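Local coordinates for protein possible prolidase (Bifidobacterium longum NCC2705, PDB 2P9B) that probably hydrolyses carbon-nitrogen bonds as a member of the amidohydrolase family, possibly as a prolidase, at residues Gly42-Val47 / Leu395-Ala401; Val253-Leu258 / Glu273-Phe278; Leu299-Leu304 / Leu444-Tyr449; Leu160-Met166 / Val199-Ala205. All coordinates share one frame; numbering follows the deposited sequence.

The segment 42-47 near the N terminus waits for almost 350 residues before meeting 395-401 in contact 1, the longest loop here, which fastens the small N-terminal sheet to a loop before strand 403-406. Within it the chain closes contact 4 (160-166 with 199-205), joining two strand groups of the barrel, and next contact 2 (253-258 with 273-278), pairing two helices around a short strand; these two follow one another in series. Contact 3 opens at 299-304, inside the loop of contact 1, but closes at 444-449, beyond it, so contacts 1 and 3 cross. They lie on opposite sides of the chain's centre, their own centres about 39 Å apart.

Contact 1 (Gly42-Val47 / Leu395-Ala401); sequences GRIEQV and LEVGKSA
I44 and K399 lead the backbone bonding: I44 N donates to K399 O at 2.9 Å, with an almost straight N-H...O angle of 172°, and I44 O takes G398 N in return at 2.8 Å. A401 N adds a bond to G42 O at 2.8 Å, so R43 and S400 face each other as a single non-hydrogen-bonded antiparallel bridge. G398 is the third residue of a type II turn from E396 to K399, where its positive phi suits a residue with no side chain; G42, just before the bridge, also has positive phi, which a residue without a side chain adopts easily.

The apolar contacts centre on I44, a branched residue that spreads to both sides. Its CG1 lies beside the backbone N (chi1 -62°) and carries CD1 forward to L395, 3.8 Å from L395 CA, while CG1 itself rests 4.2 Å from A401 CB. CG2, the other branch, comes near the V397 backbone. V397 replies with both methyls set against the carbonyl of E45, CG1 at 3.5 Å from E45 O, and V47 CG2 lies 3.7 Å from L395 O.

Of the charged groups, R43 runs out extended along the turn and gives a weak bond from NH1 to G398 O at 3.3 Å, approaching obliquely. E45 sends its carboxylate to Y59 instead.

E45 and Q46 together face V37 in a classic beta bulge on strand 44-49, an outermost strand of its sheet. An N-terminal sheet joined to a late chain segment is consistent with the composite beta-sandwich that accompanies the barrel in amidohydrolases.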
loop_
_atom_site.group_PDB
_atom_site.type_symbol
_atom_site.label_atom_id
_atom_site.label_comp_id
_atom_site.label_asym_id
_atom_site.label_seq_id
_atom_site.Cartn_x
_atom_site.Cartn_y
_atom_site.Cartn_z
ATOM N N GLY A 42 13.018 19.609 -0.808
ATOM C CA GLY A 42 12.680 18.241 -0.438
ATOM C C GLY A 42 12.807 17.220 -1.555
ATOM O O GLY A 42 12.349 16.081 -1.424
ATOM N N ARG A 43 13.430 17.626 -2.655
ATOM C CA ARG A 43 13.629 16.750 -3.799
ATOM C C ARG A 43 15.086 16.342 -3.952
ATOM O O ARG A 43 15.999 17.055 -3.530
ATOM C CB ARG A 43 13.159 17.439 -5.081
ATOM C CG ARG A 43 11.666 17.696 -5.107
ATOM C CD ARG A 43 11.242 18.401 -6.381
ATOM N NE ARG A 43 9.803 18.656 -6.403
ATOM C CZ ARG A 43 8.873 17.704 -6.412
ATOM N NH1 ARG A 43 9.221 16.422 -6.401
ATOM N NH2 ARG A 43 7.590 18.035 -6.434
ATOM N N ILE A 44 15.293 15.183 -4.564
ATOM C CA ILE A 44 16.629 14.658 -4.793
ATOM C C ILE A 44 17.309 15.484 -5.881
ATOM O O ILE A 44 16.769 15.635 -6.973
ATOM C CB ILE A 44 16.554 13.190 -5.239
ATOM C CG1 ILE A 44 15.915 12.355 -4.124
ATOM C CG2 ILE A 44 17.943 12.673 -5.581
ATOM C CD1 ILE A 44 15.649 10.920 -4.511
ATOM N N GLU A 45 18.488 16.020 -5.575
ATOM C CA GLU A 45 19.230 16.835 -6.536
ATOM C C GLU A 45 20.366 16.063 -7.194
ATOM O O GLU A 45 20.726 16.335 -8.336
ATOM C CB GLU A 45 19.816 18.077 -5.863
ATOM C CG GLU A 45 18.809 18.937 -5.134
ATOM C CD GLU A 45 19.408 20.244 -4.652
ATOM O OE1 GLU A 45 20.506 20.217 -4.054
ATOM O OE2 GLU A 45 18.772 21.298 -4.862
ATOM N N GLN A 46 20.944 15.115 -6.466
ATOM C CA GLN A 46 22.039 14.318 -7.004
ATOM C C GLN A 46 22.045 12.909 -6.440
ATOM O O GLN A 46 21.672 12.694 -5.290
ATOM C CB GLN A 46 23.396 14.940 -6.661
ATOM C CG GLN A 46 23.629 16.367 -7.114
ATOM C CD GLN A 46 25.021 16.848 -6.735
ATOM O OE1 GLN A 46 26.024 16.261 -7.144
ATOM N NE2 GLN A 46 25.088 17.913 -5.945
ATOM N N VAL A 47 22.480 11.964 -7.265
ATOM C CA VAL A 47 22.630 10.565 -6.874
ATOM C C VAL A 47 23.883 10.126 -7.619
ATOM O O VAL A 47 23.830 9.832 -8.810
ATOM C CB VAL A 47 21.451 9.685 -7.327
ATOM C CG1 VAL A 47 21.709 8.242 -6.921
ATOM C CG2 VAL A 47 20.156 10.179 -6.707
ATOM N N LEU A 395 14.852 6.402 -6.278
ATOM C CA LEU A 395 15.826 7.406 -5.902
ATOM C C LEU A 395 16.452 8.009 -7.143
ATOM O O LEU A 395 17.573 7.673 -7.517
ATOM C CB LEU A 395 16.900 6.779 -5.020
ATOM C CG LEU A 395 16.346 6.098 -3.770
ATOM C CD1 LEU A 395 17.492 5.511 -2.962
ATOM C CD2 LEU A 395 15.565 7.101 -2.946
ATOM N N GLU A 396 15.702 8.901 -7.777
ATOM C CA GLU A 396 16.155 9.569 -8.984
ATOM C C GLU A 396 16.020 11.076 -8.846
ATOM O O GLU A 396 15.102 11.570 -8.193
ATOM C CB GLU A 396 15.339 9.087 -10.177
ATOM C CG GLU A 396 15.584 7.635 -10.527
ATOM C CD GLU A 396 14.736 7.173 -11.688
ATOM O OE1 GLU A 396 13.527 6.947 -11.490
ATOM O OE2 GLU A 396 15.282 7.048 -12.803
ATOM N N VAL A 397 16.942 11.796 -9.475
ATOM C CA VAL A 397 16.958 13.255 -9.441
ATOM C C VAL A 397 15.611 13.830 -9.857
ATOM O O VAL A 397 15.032 13.410 -10.860
ATOM C CB VAL A 397 18.060 13.810 -10.378
ATOM C CG1 VAL A 397 18.020 15.333 -10.403
ATOM C CG2 VAL A 397 19.422 13.329 -9.903
ATOM N N GLY A 398 15.116 14.781 -9.072
ATOM C CA GLY A 398 13.845 15.412 -9.377
ATOM C C GLY A 398 12.685 14.875 -8.559
ATOM O O GLY A 398 11.683 15.564 -8.356
ATOM N N LYS A 399 12.817 13.640 -8.089
ATOM C CA LYS A 399 11.759 13.030 -7.297
ATOM C C LYS A 399 11.850 13.394 -5.822
ATOM O O LYS A 399 12.889 13.841 -5.339
ATOM C CB LYS A 399 11.782 11.510 -7.450
ATOM C CG LYS A 399 11.397 11.015 -8.833
ATOM C CD LYS A 399 11.013 9.545 -8.788
ATOM C CE LYS A 399 10.790 8.979 -10.182
ATOM N NZ LYS A 399 9.830 9.790 -10.970
ATOM N N SER A 400 10.737 13.203 -5.121
ATOM C CA SER A 400 10.648 13.501 -3.692
ATOM C C SER A 400 11.683 12.688 -2.924
ATOM O O SER A 400 11.896 11.512 -3.208
ATOM C CB SER A 400 9.240 13.160 -3.189
ATOM O OG SER A 400 9.012 13.675 -1.889
ATOM N N ALA A 401 12.322 13.310 -1.945
ATOM C CA ALA A 401 13.326 12.611 -1.159
ATOM C C ALA A 401 12.686 11.695 -0.114
ATOM O O ALA A 401 12.729 11.977 1.081
ATOM C CB ALA A 401 14.264 13.616 -0.486
#

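Contact 2 (Val253-Leu258 / Glu273-Phe278); sequences VRRSLL and ELIGMF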
loop_
_atom_site.group_PDB
_atom_site.type_symbol
_atom_site.label_atom_id
_atom_site.label_comp_id
_atom_site.label_asym_id
_atom_site.label_seq_id
_atom_site.Cartn_x
_atom_site.Cartn_y
_atom_site.Cartn_z
ATOM N N VAL A 253 -14.175 -10.315 -8.912
ATOM C CA VAL A 253 -13.042 -9.762 -9.635
ATOM C C VAL A 253 -13.465 -9.433 -11.060
ATOM O O VAL A 253 -13.171 -8.351 -11.567
ATOM C CB VAL A 253 -11.867 -10.759 -9.644
ATOM C CG1 VAL A 253 -10.755 -10.263 -10.556
ATOM C CG2 VAL A 253 -11.347 -10.934 -8.218
ATOM N N ARG A 254 -14.184 -10.360 -11.688
ATOM C CA ARG A 254 -14.645 -10.166 -13.059
ATOM C C ARG A 254 -15.498 -8.910 -13.202
ATOM O O ARG A 254 -15.261 -8.091 -14.089
ATOM C CB ARG A 254 -15.439 -11.390 -13.529
ATOM C CG ARG A 254 -15.780 -11.382 -15.011
ATOM C CD ARG A 254 -16.253 -12.756 -15.457
ATOM N NE ARG A 254 -16.472 -12.827 -16.899
ATOM C CZ ARG A 254 -17.509 -12.286 -17.532
ATOM N NH1 ARG A 254 -18.441 -11.627 -16.852
ATOM N NH2 ARG A 254 -17.615 -12.408 -18.850
ATOM N N ARG A 255 -16.490 -8.759 -12.329
ATOM C CA ARG A 255 -17.370 -7.597 -12.380
ATOM C C ARG A 255 -16.608 -6.303 -12.149
ATOM O O ARG A 255 -16.868 -5.295 -12.811
ATOM C CB ARG A 255 -18.483 -7.711 -11.340
ATOM C CG ARG A 255 -19.453 -8.850 -11.583
ATOM C CD ARG A 255 -20.602 -8.791 -10.595
ATOM N NE ARG A 255 -21.505 -9.931 -10.742
ATOM C CZ ARG A 255 -22.654 -10.059 -10.085
ATOM N NH1 ARG A 255 -23.043 -9.117 -9.233
ATOM N NH2 ARG A 255 -23.417 -11.129 -10.280
ATOM N N SER A 256 -15.673 -6.329 -11.204
ATOM C CA SER A 256 -14.884 -5.140 -10.890
ATOM C C SER A 256 -14.058 -4.713 -12.097
ATOM O O SER A 256 -14.014 -3.535 -12.442
ATOM C CB SER A 256 -13.950 -5.418 -9.710
ATOM O OG SER A 256 -14.688 -5.687 -8.527
ATOM N N LEU A 257 -13.400 -5.681 -12.729
ATOM C CA LEU A 257 -12.573 -5.404 -13.893
ATOM C C LEU A 257 -13.416 -4.880 -15.050
ATOM O O LEU A 257 -13.016 -3.946 -15.741
ATOM C CB LEU A 257 -11.813 -6.669 -14.312
ATOM C CG LEU A 257 -10.706 -7.116 -13.345
ATOM C CD1 LEU A 257 -10.094 -8.429 -13.810
ATOM C CD2 LEU A 257 -9.642 -6.031 -13.266
ATOM N N LEU A 258 -14.588 -5.476 -15.253
ATOM C CA LEU A 258 -15.474 -5.043 -16.328
ATOM C C LEU A 258 -15.901 -3.592 -16.105
ATOM O O LEU A 258 -15.971 -2.807 -17.046
ATOM C CB LEU A 258 -16.715 -5.947 -16.401
ATOM C CG LEU A 258 -16.541 -7.339 -17.016
ATOM C CD1 LEU A 258 -17.758 -8.200 -16.716
ATOM C CD2 LEU A 258 -16.337 -7.210 -18.518
ATOM N N GLU A 273 -9.193 -15.251 -19.188
ATOM C CA GLU A 273 -10.077 -14.126 -19.450
ATOM C C GLU A 273 -9.772 -12.994 -18.479
ATOM O O GLU A 273 -9.612 -11.845 -18.884
ATOM C CB GLU A 273 -11.542 -14.542 -19.301
ATOM C CG GLU A 273 -12.529 -13.404 -19.538
ATOM C CD GLU A 273 -13.965 -13.789 -19.218
ATOM O OE1 GLU A 273 -14.236 -14.198 -18.067
ATOM O OE2 GLU A 273 -14.825 -13.674 -20.117
ATOM N N LEU A 274 -9.684 -13.324 -17.196
ATOM C CA LEU A 274 -9.408 -12.319 -16.174
ATOM C C LEU A 274 -8.020 -11.714 -16.321
ATOM O O LEU A 274 -7.842 -10.511 -16.147
ATOM C CB LEU A 274 -9.565 -12.923 -14.779
ATOM C CG LEU A 274 -10.976 -13.362 -14.381
ATOM C CD1 LEU A 274 -10.935 -13.877 -12.952
ATOM C CD2 LEU A 274 -11.954 -12.197 -14.495
ATOM N N ILE A 275 -7.032 -12.543 -16.634
ATOM C CA ILE A 275 -5.678 -12.041 -16.807
ATOM C C ILE A 275 -5.674 -10.991 -17.916
ATOM O O ILE A 275 -5.046 -9.940 -17.793
ATOM C CB ILE A 275 -4.711 -13.188 -17.157
ATOM C CG1 ILE A 275 -4.551 -14.103 -15.939
ATOM C CG2 ILE A 275 -3.367 -12.627 -17.600
ATOM C CD1 ILE A 275 -3.682 -15.319 -16.181
ATOM N N GLY A 276 -6.398 -11.274 -18.994
ATOM C CA GLY A 276 -6.463 -10.336 -20.096
ATOM C C GLY A 276 -7.121 -9.030 -19.686
ATOM O O GLY A 276 -6.732 -7.965 -20.170
HETATM N N MSE A 277 -8.110 -9.115 -18.792
HETATM C CA MSE A 277 -8.831 -7.933 -18.310
HETATM C C MSE A 277 -7.940 -7.050 -17.424
HETATM O O MSE A 277 -8.140 -5.837 -17.352
HETATM C CB MSE A 277 -10.102 -8.354 -17.558
HETATM C CG MSE A 277 -11.051 -9.221 -18.388
HETATM SE SE MSE A 277 -12.775 -9.552 -17.521
HETATM C CE MSE A 277 -13.411 -7.720 -17.647
ATOM N N PHE A 278 -6.955 -7.656 -16.764
ATOM C CA PHE A 278 -6.005 -6.909 -15.933
ATOM C C PHE A 278 -5.044 -6.171 -16.874
ATOM O O PHE A 278 -4.830 -4.963 -16.755
ATOM C CB PHE A 278 -5.182 -7.863 -15.051
ATOM C CG PHE A 278 -5.787 -8.136 -13.699
ATOM C CD1 PHE A 278 -5.708 -7.188 -12.683
ATOM C CD2 PHE A 278 -6.413 -9.350 -13.433
ATOM C CE1 PHE A 278 -6.240 -7.446 -11.416
ATOM C CE2 PHE A 278 -6.950 -9.621 -12.171
ATOM C CZ PHE A 278 -6.861 -8.664 -11.160
#
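L257 and F278 form the inner contact: L257 CD1 sits over one face of the F278 ring, 4.0 Å from its centroid and offset toward the rim, a CH-pi arrangement in which leucine's methyl fits a flat aromatic surface. The same CD1 is 3.7 Å from CB of M277, a selenomethionine. V253 CG1 meets F278 CE2 at 4.2 Å, and L274 CD2 packs on R254 CB at 3.7 Å, so the aliphatic part of the arginine closes this apolar patch.

At the outer margin R254 turns polar. With CG anti to the backbone N (chi1 -171°), its extended chain brings NE to E273 OE1 at 2.9 Å, an almost straight bond of a salt bridge; the oxygen lies in the guanidinium plane but is met from above the carboxylate plane. A second, weak bond joins R254 NH2 to E273 OE2 at 3.3 Å. Replacing R254 by a leucine would probably leave the E273 carboxylate without its mate across the helices.

The axes of the helical segments 253-258 and 273-278 approach to 10.0 Å and run 31° from parallel. Behind them, I264 of strand 263-264 touches V253, L257 and F278, and so backs the apolar layer. L274 N is held by D271, while the L257 carbonyl is met by N281.

The chemistry is graded: hydrocarbon packs against the strand, and toward the surface the oppositely charged R254 and E273, joined by one nearly straight bond and one weak one, link the helices at the partly exposed margin.

Contact 3 (Leu299-Leu304 / Leu444-Tyr449); sequences LPLTLL and LLDEAY
Y449 reaches from helix 439-449 to the residues of helix 295-303, L299, P300 and L303. From CB the side chain leaves with CG anti to the carbonyl carbon (chi1 -68°), which swings the ring across to the other helix. CD1 then meets the methyl CD1 of L303 at 3.7 Å, and CE1 continues along the same methyl before finding L299 CB at 3.9 Å, the latter in the plane of the ring at its edge. At the tip, OH lies against the proline ring, 3.2 Å from P300 CG. Proline has no N-H to give to the turn before, which fits the kink at P300 and L301, and its compact ring offers CG and CD to the hydroxyl.

Beside the tyrosine, the small A448 suits the close approach of the backbones, its CA and that of L303 being the nearest pair: its CB is 3.6 Å from L304 CD2 and 4.2 Å from L303 CB. The segment axes approach to 10.2 Å at a steep 74°.

Replacing Y449 by an alanine would probably open a gap beside L299 and P300 and leave the L303 methyl less well packed. L362, on helix 356-367, touches both L299 and Y449.

The contact is almost wholly apolar. Its hold therefore rests on fitted shape and excluded water, with the hydroxyl the one polar side-chain group at the interface.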
loop_
_atom_site.group_PDB
_atom_site.type_symbol
_atom_site.label_atom_id
_atom_site.label_comp_id
_atom_site.label_asym_id
_atom_site.label_seq_id
_atom_site.Cartn_x
_atom_site.Cartn_y
_atom_site.Cartn_z
ATOM N N LEU A 299 -3.839 -14.601 5.485
ATOM C CA LEU A 299 -3.097 -15.694 6.101
ATOM C C LEU A 299 -3.242 -15.886 7.606
ATOM O O LEU A 299 -3.282 -17.021 8.077
ATOM C CB LEU A 299 -1.618 -15.595 5.730
ATOM C CG LEU A 299 -1.320 -16.024 4.290
ATOM C CD1 LEU A 299 0.124 -15.704 3.933
ATOM C CD2 LEU A 299 -1.593 -17.522 4.149
ATOM N N PRO A 300 -3.301 -14.794 8.386
ATOM C CA PRO A 300 -3.443 -14.963 9.836
ATOM C C PRO A 300 -4.659 -15.803 10.220
ATOM O O PRO A 300 -4.599 -16.618 11.141
ATOM C CB PRO A 300 -3.560 -13.527 10.337
ATOM C CG PRO A 300 -2.699 -12.775 9.367
ATOM C CD PRO A 300 -3.100 -13.374 8.040
ATOM N N LEU A 301 -5.760 -15.604 9.504
ATOM C CA LEU A 301 -6.995 -16.328 9.782
ATOM C C LEU A 301 -6.897 -17.827 9.531
ATOM O O LEU A 301 -7.665 -18.600 10.102
ATOM C CB LEU A 301 -8.136 -15.750 8.948
ATOM C CG LEU A 301 -8.469 -14.283 9.224
ATOM C CD1 LEU A 301 -9.509 -13.805 8.229
ATOM C CD2 LEU A 301 -8.968 -14.124 10.655
ATOM N N THR A 302 -5.965 -18.240 8.676
ATOM C CA THR A 302 -5.810 -19.660 8.367
ATOM C C THR A 302 -4.618 -20.312 9.063
ATOM O O THR A 302 -4.565 -21.534 9.189
ATOM C CB THR A 302 -5.659 -19.893 6.842
ATOM O OG1 THR A 302 -4.441 -19.293 6.379
ATOM C CG2 THR A 302 -6.838 -19.291 6.093
ATOM N N LEU A 303 -3.665 -19.502 9.522
ATOM C CA LEU A 303 -2.480 -20.036 10.188
ATOM C C LEU A 303 -2.584 -20.041 11.710
ATOM O O LEU A 303 -1.927 -20.839 12.376
ATOM C CB LEU A 303 -1.238 -19.245 9.771
ATOM C CG LEU A 303 -0.871 -19.255 8.286
ATOM C CD1 LEU A 303 0.290 -18.305 8.050
ATOM C CD2 LEU A 303 -0.505 -20.667 7.844
ATOM N N LEU A 304 -3.399 -19.148 12.257
ATOM C CA LEU A 304 -3.576 -19.067 13.703
ATOM C C LEU A 304 -4.789 -19.896 14.124
ATOM O O LEU A 304 -5.746 -20.032 13.366
ATOM C CB LEU A 304 -3.768 -17.608 14.125
ATOM C CG LEU A 304 -2.604 -16.648 13.852
ATOM C CD1 LEU A 304 -3.046 -15.217 14.118
ATOM C CD2 LEU A 304 -1.414 -17.015 14.726
ATOM N N LEU A 444 3.242 -14.044 17.931
ATOM C CA LEU A 444 2.254 -14.932 17.330
ATOM C C LEU A 444 2.414 -14.994 15.818
ATOM O O LEU A 444 2.342 -16.067 15.220
ATOM C CB LEU A 444 0.839 -14.455 17.662
ATOM C CG LEU A 444 0.315 -14.657 19.081
ATOM C CD1 LEU A 444 -1.033 -13.966 19.229
ATOM C CD2 LEU A 444 0.194 -16.144 19.370
ATOM N N LEU A 445 2.622 -13.838 15.196
ATOM C CA LEU A 445 2.782 -13.793 13.751
ATOM C C LEU A 445 4.088 -14.439 13.314
ATOM O O LEU A 445 4.123 -15.160 12.318
ATOM C CB LEU A 445 2.705 -12.345 13.252
ATOM C CG LEU A 445 1.307 -11.732 13.401
ATOM C CD1 LEU A 445 1.330 -10.272 12.965
ATOM C CD2 LEU A 445 0.312 -12.524 12.564
ATOM N N ASP A 446 5.159 -14.185 14.061
ATOM C CA ASP A 446 6.455 -14.770 13.735
ATOM C C ASP A 446 6.353 -16.291 13.708
ATOM O O ASP A 446 6.836 -16.937 12.778
ATOM C CB ASP A 446 7.522 -14.345 14.754
ATOM C CG ASP A 446 8.191 -13.026 14.389
ATOM O OD1 ASP A 446 8.527 -12.842 13.201
ATOM O OD2 ASP A 446 8.390 -12.180 15.289
ATOM N N GLU A 447 5.722 -16.857 14.731
ATOM C CA GLU A 447 5.553 -18.301 14.809
ATOM C C GLU A 447 4.643 -18.783 13.686
ATOM O O GLU A 447 4.943 -19.770 13.015
ATOM C CB GLU A 447 4.953 -18.704 16.159
ATOM C CG GLU A 447 4.629 -20.190 16.258
ATOM C CD GLU A 447 3.937 -20.562 17.557
ATOM O OE1 GLU A 447 2.841 -20.023 17.826
ATOM O OE2 GLU A 447 4.488 -21.398 18.306
ATOM N N ALA A 448 3.532 -18.081 13.484
ATOM C CA ALA A 448 2.575 -18.442 12.446
ATOM C C ALA A 448 3.193 -18.492 11.050
ATOM O O ALA A 448 2.949 -19.433 10.292
ATOM C CB ALA A 448 1.408 -17.464 12.459
ATOM N N TYR A 449 3.990 -17.480 10.717
ATOM C CA TYR A 449 4.634 -17.400 9.409
ATOM C C TYR A 449 5.911 -18.228 9.310
ATOM O O TYR A 449 6.498 -18.354 8.234
ATOM C CB TYR A 449 4.943 -15.940 9.064
ATOM C CG TYR A 449 3.709 -15.100 8.821
ATOM C CD1 TYR A 449 2.747 -15.501 7.897
ATOM C CD2 TYR A 449 3.506 -13.902 9.511
ATOM C CE1 TYR A 449 1.608 -14.734 7.664
ATOM C CE2 TYR A 449 2.372 -13.125 9.284
ATOM C CZ TYR A 449 1.428 -13.548 8.362
ATOM O OH TYR A 449 0.297 -12.799 8.137
#

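Contact 4 (Leu160-Met166 / Val199-Ala205); sequences LASGPLM and VNAIKIA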
loop_
_atom_site.group_PDB
_atom_site.type_symbol
_atom_site.label_atom_id
_atom_site.label_comp_id
_atom_site.label_asym_id
_atom_site.label_seq_id
_atom_site.Cartn_x
_atom_site.Cartn_y
_atom_site.Cartn_z
ATOM N N LEU A 160 -3.079 8.949 0.107
ATOM C CA LEU A 160 -4.174 8.928 -0.853
ATOM C C LEU A 160 -5.322 8.496 0.052
ATOM O O LEU A 160 -5.368 7.349 0.497
ATOM C CB LEU A 160 -3.959 7.896 -1.956
ATOM C CG LEU A 160 -3.165 8.370 -3.172
ATOM C CD1 LEU A 160 -1.693 8.515 -2.818
ATOM C CD2 LEU A 160 -3.355 7.367 -4.297
ATOM N N ALA A 161 -6.225 9.427 0.344
ATOM C CA ALA A 161 -7.360 9.165 1.228
ATOM C C ALA A 161 -8.612 8.793 0.448
ATOM O O ALA A 161 -8.998 9.483 -0.487
ATOM C CB ALA A 161 -7.635 10.398 2.094
ATOM N N SER A 162 -9.250 7.703 0.862
ATOM C CA SER A 162 -10.444 7.207 0.194
ATOM C C SER A 162 -11.760 7.701 0.772
ATOM O O SER A 162 -12.795 7.606 0.114
ATOM C CB SER A 162 -10.465 5.685 0.276
ATOM O OG SER A 162 -10.696 5.291 1.622
ATOM N N GLY A 163 -11.734 8.223 1.993
ATOM C CA GLY A 163 -12.989 8.614 2.609
ATOM C C GLY A 163 -13.670 7.292 2.939
ATOM O O GLY A 163 -13.020 6.244 2.880
ATOM N N PRO A 164 -14.962 7.285 3.294
ATOM C CA PRO A 164 -15.590 5.993 3.604
ATOM C C PRO A 164 -15.724 5.091 2.382
ATOM O O PRO A 164 -15.927 5.567 1.267
ATOM C CB PRO A 164 -16.947 6.392 4.192
ATOM C CG PRO A 164 -17.191 7.767 3.641
ATOM C CD PRO A 164 -15.840 8.408 3.658
ATOM N N LEU A 165 -15.602 3.785 2.579
ATOM C CA LEU A 165 -15.727 2.888 1.440
ATOM C C LEU A 165 -17.197 2.774 1.077
ATOM O O LEU A 165 -18.073 3.072 1.890
ATOM C CB LEU A 165 -15.128 1.512 1.750
ATOM C CG LEU A 165 -15.759 0.616 2.814
ATOM C CD1 LEU A 165 -17.004 -0.064 2.264
ATOM C CD2 LEU A 165 -14.738 -0.431 3.232
HETATM N N MSE A 166 -17.464 2.361 -0.155
HETATM C CA MSE A 166 -18.833 2.213 -0.622
HETATM C C MSE A 166 -19.183 0.740 -0.707
HETATM O O MSE A 166 -18.408 -0.059 -1.232
HETATM C CB MSE A 166 -18.988 2.857 -1.993
HETATM C CG MSE A 166 -18.513 4.299 -2.024
HETATM SE SE MSE A 166 -18.445 5.023 -3.795
HETATM C CE MSE A 166 -20.382 5.070 -4.119
ATOM N N VAL A 199 -11.655 13.464 -1.400
ATOM C CA VAL A 199 -10.862 12.237 -1.445
ATOM C C VAL A 199 -10.012 12.172 -2.713
ATOM O O VAL A 199 -10.320 12.829 -3.709
ATOM C CB VAL A 199 -11.757 10.972 -1.392
ATOM C CG1 VAL A 199 -12.704 11.055 -0.207
ATOM C CG2 VAL A 199 -12.530 10.806 -2.696
ATOM N N ASN A 200 -8.919 11.414 -2.661
ATOM C CA ASN A 200 -8.090 11.228 -3.846
ATOM C C ASN A 200 -7.833 9.736 -4.051
ATOM O O ASN A 200 -6.793 9.317 -4.549
ATOM C CB ASN A 200 -6.791 12.061 -3.787
ATOM C CG ASN A 200 -5.879 11.690 -2.644
ATOM O OD1 ASN A 200 -6.325 11.398 -1.537
ATOM N ND2 ASN A 200 -4.571 11.739 -2.900
ATOM N N ALA A 201 -8.839 8.954 -3.661
ATOM C CA ALA A 201 -8.868 7.501 -3.807
ATOM C C ALA A 201 -10.304 7.057 -3.511
ATOM O O ALA A 201 -11.028 7.738 -2.789
ATOM C CB ALA A 201 -7.890 6.831 -2.827
ATOM N N ILE A 202 -10.725 5.942 -4.104
ATOM C CA ILE A 202 -12.065 5.408 -3.867
ATOM C C ILE A 202 -11.948 3.918 -3.575
ATOM O O ILE A 202 -11.136 3.225 -4.193
ATOM C CB ILE A 202 -12.988 5.589 -5.098
ATOM C CG1 ILE A 202 -13.314 7.071 -5.307
ATOM C CG2 ILE A 202 -14.281 4.804 -4.900
ATOM C CD1 ILE A 202 -14.151 7.690 -4.195
ATOM N N LYS A 203 -12.747 3.436 -2.628
ATOM C CA LYS A 203 -12.760 2.021 -2.273
ATOM C C LYS A 203 -14.186 1.479 -2.361
ATOM O O LYS A 203 -15.113 2.050 -1.782
ATOM C CB LYS A 203 -12.238 1.814 -0.848
ATOM C CG LYS A 203 -12.390 0.390 -0.328
ATOM C CD LYS A 203 -11.622 -0.601 -1.194
ATOM C CE LYS A 203 -11.503 -1.948 -0.495
ATOM N NZ LYS A 203 -10.460 -2.794 -1.130
ATOM N N ILE A 204 -14.347 0.387 -3.101
ATOM C CA ILE A 204 -15.642 -0.266 -3.266
ATOM C C ILE A 204 -15.523 -1.689 -2.730
ATOM O O ILE A 204 -14.490 -2.334 -2.909
ATOM C CB ILE A 204 -16.040 -0.395 -4.762
ATOM C CG1 ILE A 204 -16.031 0.971 -5.448
ATOM C CG2 ILE A 204 -17.424 -1.018 -4.880
ATOM C CD1 ILE A 204 -16.166 0.877 -6.961
ATOM N N ALA A 205 -16.568 -2.171 -2.065
ATOM C CA ALA A 205 -16.586 -3.543 -1.575
ATOM C C ALA A 205 -17.414 -4.296 -2.621
ATOM O O ALA A 205 -18.640 -4.212 -2.628
ATOM C CB ALA A 205 -17.255 -3.616 -0.206
HETATM O O HOH W 1 -14.183 5.409 -1.026
#
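K203 O and M166 O frame a single parallel bridge between M166 and I204: M166 N binds K203 O at 2.9 Å and A205 N binds M166 O at 2.9 Å. Before it, the loop bows out at G163 and P164, and a water bridges it to the strand by donating to S162 O and P164 O and accepting from K203 N.

At the other end N200 grips A161 twice. Its N donates to A161 O, and its OD1 takes A161 N at 2.7 Å, reached because CG stands between the backbone N and the carbonyl carbon (chi1 62°); R146 also binds that oxygen. The amide crosses L160 at about a right angle, ND2 lying 3.7 Å from L160 CG. G163 suits its place, since a CB would run into V199 CG1. S162 OG donates to the carbonyl O of the next residue, G163, at 2.8 Å. On L165, CB packs on K203 CG at 3.6 Å, before the lysine bends away at chi2 to a salt bridge with E265.

The loop after strand 158-160, through the M166-I204 bridge, joins that strand's group to strand 202-205, consistent with neighbouring parts of a TIM-barrel wall. The K203 side chain lies against a possible, unconfirmed metal site of H77, H79 and D345, consistent with the amidohydrolase fold.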